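Local coordinates for DegV family protein (Streptococcus agalactiae, PDB 3LUP) that binds a fatty acid, here elaidic acid, and may take part in lipid transport or fatty acid metabolism, at residues 85-91 / 114-120; 130-134 / 151-155. Residues are numbered along the deposited sequence.

Contact 1: 85-91 / 114-120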
loop_
_atom_site.group_PDB
_atom_site.type_symbol
_atom_site.label_atom_id
_atom_site.label_comp_id
_atom_site.label_asym_id
_atom_site.label_seq_id
_atom_site.Cartn_x
_atom_site.Cartn_y
_atom_site.Cartn_z
ATOM N N THR A 85 -7.414 0.415 24.979
ATOM C CA THR A 85 -8.146 1.676 25.179
ATOM C C THR A 85 -8.292 2.505 23.909
ATOM O O THR A 85 -9.291 3.198 23.734
ATOM C CB THR A 85 -7.484 2.557 26.245
ATOM O OG1 THR A 85 -6.192 2.972 25.783
ATOM C CG2 THR A 85 -7.349 1.795 27.549
ATOM N N HIS A 86 -7.287 2.452 23.043
ATOM C CA HIS A 86 -7.306 3.200 21.802
ATOM C C HIS A 86 -7.027 2.281 20.635
ATOM O O HIS A 86 -6.387 1.225 20.790
ATOM C CB HIS A 86 -6.252 4.293 21.811
ATOM C CG HIS A 86 -6.447 5.331 22.874
ATOM N ND1 HIS A 86 -6.160 5.101 24.201
ATOM C CD2 HIS A 86 -6.873 6.613 22.800
ATOM C CE1 HIS A 86 -6.414 6.193 24.899
ATOM N NE2 HIS A 86 -6.851 7.124 24.073
ATOM N N VAL A 87 -7.500 2.698 19.460
ATOM C CA VAL A 87 -7.290 1.956 18.221
ATOM C C VAL A 87 -6.904 2.898 17.073
ATOM O O VAL A 87 -7.581 3.910 16.833
ATOM C CB VAL A 87 -8.563 1.153 17.835
ATOM C CG1 VAL A 87 -8.393 0.468 16.480
ATOM C CG2 VAL A 87 -8.917 0.130 18.914
ATOM N N LEU A 88 -5.822 2.555 16.367
ATOM C CA LEU A 88 -5.480 3.219 15.098
ATOM C C LEU A 88 -5.547 2.250 13.916
ATOM O O LEU A 88 -4.783 1.278 13.839
ATOM C CB LEU A 88 -4.107 3.883 15.181
ATOM C CG LEU A 88 -3.678 4.803 14.035
ATOM C CD1 LEU A 88 -4.637 5.955 13.837
ATOM C CD2 LEU A 88 -2.288 5.329 14.323
ATOM N N GLY A 89 -6.492 2.506 13.014
ATOM C CA GLY A 89 -6.693 1.668 11.833
ATOM C C GLY A 89 -6.072 2.341 10.626
ATOM O O GLY A 89 -6.500 3.438 10.226
ATOM N N LEU A 90 -5.047 1.687 10.071
ATOM C CA LEU A 90 -4.293 2.182 8.902
ATOM C C LEU A 90 -4.414 1.221 7.705
ATOM O O LEU A 90 -3.593 0.313 7.507
ATOM C CB LEU A 90 -2.825 2.413 9.261
ATOM C CG LEU A 90 -2.505 3.520 10.264
ATOM C CD1 LEU A 90 -1.012 3.518 10.562
ATOM C CD2 LEU A 90 -2.948 4.878 9.750
ATOM N N PHE A 91 -5.463 1.440 6.921
ATOM C CA PHE A 91 -5.809 0.547 5.836
ATOM C C PHE A 91 -5.502 1.151 4.470
ATOM O O PHE A 91 -5.245 2.362 4.342
ATOM C CB PHE A 91 -7.290 0.178 5.911
ATOM C CG PHE A 91 -7.721 -0.321 7.257
ATOM C CD1 PHE A 91 -7.371 -1.605 7.679
ATOM C CD2 PHE A 91 -8.469 0.495 8.102
ATOM C CE1 PHE A 91 -7.746 -2.064 8.928
ATOM C CE2 PHE A 91 -8.866 0.049 9.343
ATOM C CZ PHE A 91 -8.501 -1.238 9.771
ATOM N N THR A 114 -11.377 4.678 21.840
ATOM C CA THR A 114 -11.045 5.853 21.059
ATOM C C THR A 114 -10.352 5.344 19.810
ATOM O O THR A 114 -9.307 4.688 19.893
ATOM C CB THR A 114 -10.152 6.811 21.832
ATOM O OG1 THR A 114 -10.858 7.263 22.989
ATOM C CG2 THR A 114 -9.812 8.012 20.982
ATOM N N ILE A 115 -10.959 5.645 18.659
ATOM C CA ILE A 115 -10.625 5.006 17.386
ATOM C C ILE A 115 -10.378 6.037 16.304
ATOM O O ILE A 115 -11.188 6.942 16.106
ATOM C CB ILE A 115 -11.771 4.086 16.915
ATOM C CG1 ILE A 115 -12.109 3.059 17.991
ATOM C CG2 ILE A 115 -11.405 3.387 15.619
ATOM C CD1 ILE A 115 -13.466 2.405 17.807
ATOM N N ALA A 116 -9.266 5.894 15.593
ATOM C CA ALA A 116 -9.015 6.738 14.429
ATOM C C ALA A 116 -8.656 5.889 13.221
ATOM O O ALA A 116 -7.734 5.059 13.281
ATOM C CB ALA A 116 -7.939 7.764 14.720
ATOM N N PHE A 117 -9.418 6.080 12.142
ATOM C CA PHE A 117 -9.160 5.433 10.864
ATOM C C PHE A 117 -8.800 6.482 9.805
ATOM O O PHE A 117 -9.566 6.687 8.862
ATOM C CB PHE A 117 -10.387 4.655 10.370
ATOM C CG PHE A 117 -10.768 3.453 11.211
ATOM C CD1 PHE A 117 -9.808 2.673 11.851
ATOM C CD2 PHE A 117 -12.113 3.084 11.329
ATOM C CE1 PHE A 117 -10.188 1.570 12.622
ATOM C CE2 PHE A 117 -12.499 1.980 12.089
ATOM C CZ PHE A 117 -11.541 1.224 12.734
ATOM N N PRO A 118 -7.625 7.140 9.937
ATOM C CA PRO A 118 -7.272 8.156 8.913
ATOM C C PRO A 118 -7.019 7.518 7.542
ATOM O O PRO A 118 -6.561 6.360 7.451
ATOM C CB PRO A 118 -5.987 8.779 9.461
ATOM C CG PRO A 118 -5.364 7.664 10.299
ATOM C CD PRO A 118 -6.511 6.868 10.874
ATOM N N ASP A 119 -7.340 8.253 6.482
ATOM C CA ASP A 119 -7.132 7.733 5.146
ATOM C C ASP A 119 -5.638 7.757 4.855
ATOM O O ASP A 119 -5.006 8.818 4.835
ATOM C CB ASP A 119 -7.921 8.547 4.116
ATOM C CG ASP A 119 -7.694 8.075 2.675
ATOM O OD1 ASP A 119 -7.203 6.937 2.449
ATOM O OD2 ASP A 119 -8.023 8.863 1.761
ATOM N N THR A 120 -5.074 6.578 4.631
ATOM C CA THR A 120 -3.636 6.476 4.441
ATOM C C THR A 120 -3.234 6.944 3.067
ATOM O O THR A 120 -2.101 7.348 2.881
ATOM C CB THR A 120 -3.109 5.055 4.659
ATOM O OG1 THR A 120 -3.631 4.188 3.638
ATOM C CG2 THR A 120 -3.510 4.551 6.037
HETATM O O HOH W 1 -6.946 3.703 7.544
HETATM O O HOH W 2 -7.093 4.548 4.337
#
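Two neighbouring parallel strands, 86-89 and 114-116, pair here at one side of the four-stranded parallel sheet of the DegV fold. Strand 114-116 is outermost in that sheet; strand 6-11 flanks 86-89 on its other side. The ladder starts at Thr-85, whose O accepts from Thr-114 N at 3.2 Å. His-86 lies beside Thr-114, with CD2 3.4 Å from Thr-114 CB. Val-87 N bonds to Thr-114 O (2.7 Å) and Val-87 O to Ala-116 N (2.9 Å). On the opposite sheet face from His-86, its CB packs on Ile-115 CG1 (4.0 Å). Leu-88 returns to the face of His-86, where CD1 meets Pro-118 CD at 3.6 Å. Gly-89 N closes the ladder on Ala-116 O (2.9 Å). An ideal CB on Gly-89 would fall 2.1 Å from Phe-117 CD1, a clash. Beyond the strands the two segments spread apart. Leu-90 CD2 still touches Pro-118 CG (3.7 Å). Phe-91 makes an offset edge-to-face pair, its edge toward the face of Phe-117, with centroids 5.6 Å apart and planes at 62°. Its side chain lies about 9 Å from the bound elaidic acid. Water 1 lies between the segments, hydrogen-bonded to Phe-91 N (2.8 Å) and 2.7 Å from both Gly-89 O and Pro-118 O. Water 2 joins Phe-91 O to Thr-120 N, and Thr-120 OG1 donates directly to Phe-91 O at 2.5 Å.

Contact 2: 130-134 / 151-155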
loop_
_atom_site.group_PDB
_atom_site.type_symbol
_atom_site.label_atom_id
_atom_site.label_comp_id
_atom_site.label_asym_id
_atom_site.label_seq_id
_atom_site.Cartn_x
_atom_site.Cartn_y
_atom_site.Cartn_z
ATOM N N LEU A 130 3.872 3.265 8.190
ATOM C CA LEU A 130 2.981 4.029 9.067
ATOM C C LEU A 130 2.644 3.279 10.343
ATOM O O LEU A 130 2.637 3.851 11.426
ATOM C CB LEU A 130 1.693 4.435 8.350
ATOM C CG LEU A 130 1.844 5.561 7.325
ATOM C CD1 LEU A 130 0.537 5.737 6.556
ATOM C CD2 LEU A 130 2.305 6.869 7.959
ATOM N N VAL A 131 2.353 1.995 10.197
ATOM C CA VAL A 131 2.068 1.134 11.329
ATOM C C VAL A 131 3.260 1.147 12.278
ATOM O O VAL A 131 3.133 1.526 13.440
ATOM C CB VAL A 131 1.748 -0.304 10.851
ATOM C CG1 VAL A 131 1.634 -1.270 12.020
ATOM C CG2 VAL A 131 0.474 -0.310 9.982
ATOM N N ARG A 132 4.421 0.759 11.758
ATOM C CA ARG A 132 5.674 0.825 12.487
ATOM C C ARG A 132 5.913 2.192 13.159
ATOM O O ARG A 132 6.275 2.246 14.332
ATOM C CB ARG A 132 6.810 0.476 11.531
ATOM C CG ARG A 132 8.144 0.193 12.171
ATOM C CD ARG A 132 8.959 1.453 12.388
ATOM N NE ARG A 132 9.009 2.277 11.184
ATOM C CZ ARG A 132 9.845 2.079 10.169
ATOM N NH1 ARG A 132 9.815 2.896 9.122
ATOM N NH2 ARG A 132 10.709 1.068 10.194
ATOM N N ASN A 133 5.728 3.283 12.421
ATOM C CA ASN A 133 5.909 4.630 12.970
ATOM C C ASN A 133 5.016 4.884 14.171
ATOM O O ASN A 133 5.481 5.357 15.212
ATOM C CB ASN A 133 5.679 5.716 11.908
ATOM C CG ASN A 133 6.754 5.725 10.853
ATOM O OD1 ASN A 133 7.667 4.903 10.887
ATOM N ND2 ASN A 133 6.650 6.639 9.895
ATOM N N ALA A 134 3.738 4.551 14.028
ATOM C CA ALA A 134 2.775 4.775 15.089
ATOM C C ALA A 134 3.180 3.987 16.326
ATOM O O ALA A 134 2.981 4.438 17.451
ATOM C CB ALA A 134 1.382 4.386 14.638
ATOM N N ILE A 151 0.939 11.000 12.340
ATOM C CA ILE A 151 0.692 10.080 11.256
ATOM C C ILE A 151 -0.018 10.753 10.075
ATOM O O ILE A 151 0.357 10.519 8.930
ATOM C CB ILE A 151 -0.038 8.816 11.726
ATOM C CG1 ILE A 151 0.872 7.968 12.631
ATOM C CG2 ILE A 151 -0.509 8.000 10.529
ATOM C CD1 ILE A 151 1.961 7.185 11.904
ATOM N N GLN A 152 -1.008 11.605 10.340
ATOM C CA GLN A 152 -1.687 12.366 9.276
ATOM C C GLN A 152 -0.763 13.254 8.454
ATOM O O GLN A 152 -0.860 13.286 7.214
ATOM C CB GLN A 152 -2.854 13.182 9.829
ATOM C CG GLN A 152 -4.205 12.522 9.568
ATOM C CD GLN A 152 -5.263 12.859 10.621
ATOM O OE1 GLN A 152 -5.085 13.774 11.447
ATOM N NE2 GLN A 152 -6.379 12.111 10.597
ATOM N N SER A 153 0.131 13.968 9.137
ATOM C CA SER A 153 1.144 14.770 8.453
ATOM C C SER A 153 2.154 13.885 7.707
ATOM O O SER A 153 2.687 14.293 6.677
ATOM C CB SER A 153 1.849 15.743 9.413
ATOM O OG SER A 153 2.762 15.077 10.267
ATOM N N GLN A 154 2.403 12.682 8.225
ATOM C CA GLN A 154 3.246 11.702 7.533
ATOM C C GLN A 154 2.557 11.165 6.298
ATOM O O GLN A 154 3.186 10.982 5.255
ATOM C CB GLN A 154 3.611 10.538 8.446
ATOM C CG GLN A 154 4.856 10.776 9.263
ATOM C CD GLN A 154 5.221 9.562 10.073
ATOM O OE1 GLN A 154 4.737 8.456 9.818
ATOM N NE2 GLN A 154 6.076 9.758 11.067
ATOM N N ILE A 155 1.262 10.909 6.423
ATOM C CA ILE A 155 0.442 10.532 5.279
ATOM C C ILE A 155 0.563 11.567 4.157
ATOM O O ILE A 155 0.480 11.219 3.005
ATOM C CB ILE A 155 -1.030 10.330 5.708
ATOM C CG1 ILE A 155 -1.172 8.979 6.399
ATOM C CG2 ILE A 155 -2.000 10.469 4.520
ATOM C CD1 ILE A 155 -2.239 8.931 7.457
#
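Leu-130 has the largest area covered in this contact. Its side chain reaches across to helix 144-155, where CD1 lies 3.7 Å from Ile-155 CG1 and CD2 lies 4.0 Å from Ile-151 CD1. Ile-151 is next in covered area and points at the partner helix. Its CD1 sits 3.4 Å from Leu-130 O and 4.0 Å from Ala-134 CB, one helical turn further on. The two segments belong to a roughly antiparallel helix pair, at 151°, that packs on the parallel sheet. The axes of these short segments come no closer than 10.9 Å, so the longer side chains bridge the space. Val-131, on the far side of its helix from this contact, rests on strand 6-11 of that sheet, and Ala-134 touches the same strand. Gln-154 adds a polar link beside the apolar core. Its OE1 accepts from Asn-133 ND2 at 2.6 Å, and its NE2 is hydrogen-bonded to OD1 of Asn-285, the C-terminal residue. Asn-133 OD1 is held in turn by Arg-132 NE at 3.0 Å.

Overall arrangement
From the N terminus, the chain reaches contact 1 at 85-91. It then passes through helices 99-103 and 106-109 and returns at 114-120, making a right-handed parallel crossover that the contact closes. Helix 124-138 follows, and contact 2 closes the shorter excursion between it and helix 144-155. The two loops are in series and neither nests nor crosses. Their centres are about 11 Å apart, and they touch directly: Leu-90 CD1 lies 3.6 Å from Leu-130 CB, and Asp-119 O lies 3.4 Å from Ile-155 CG2. Contact 1 thus joins two strands of the parallel sheet, and contact 2 joins two helices that pack against it.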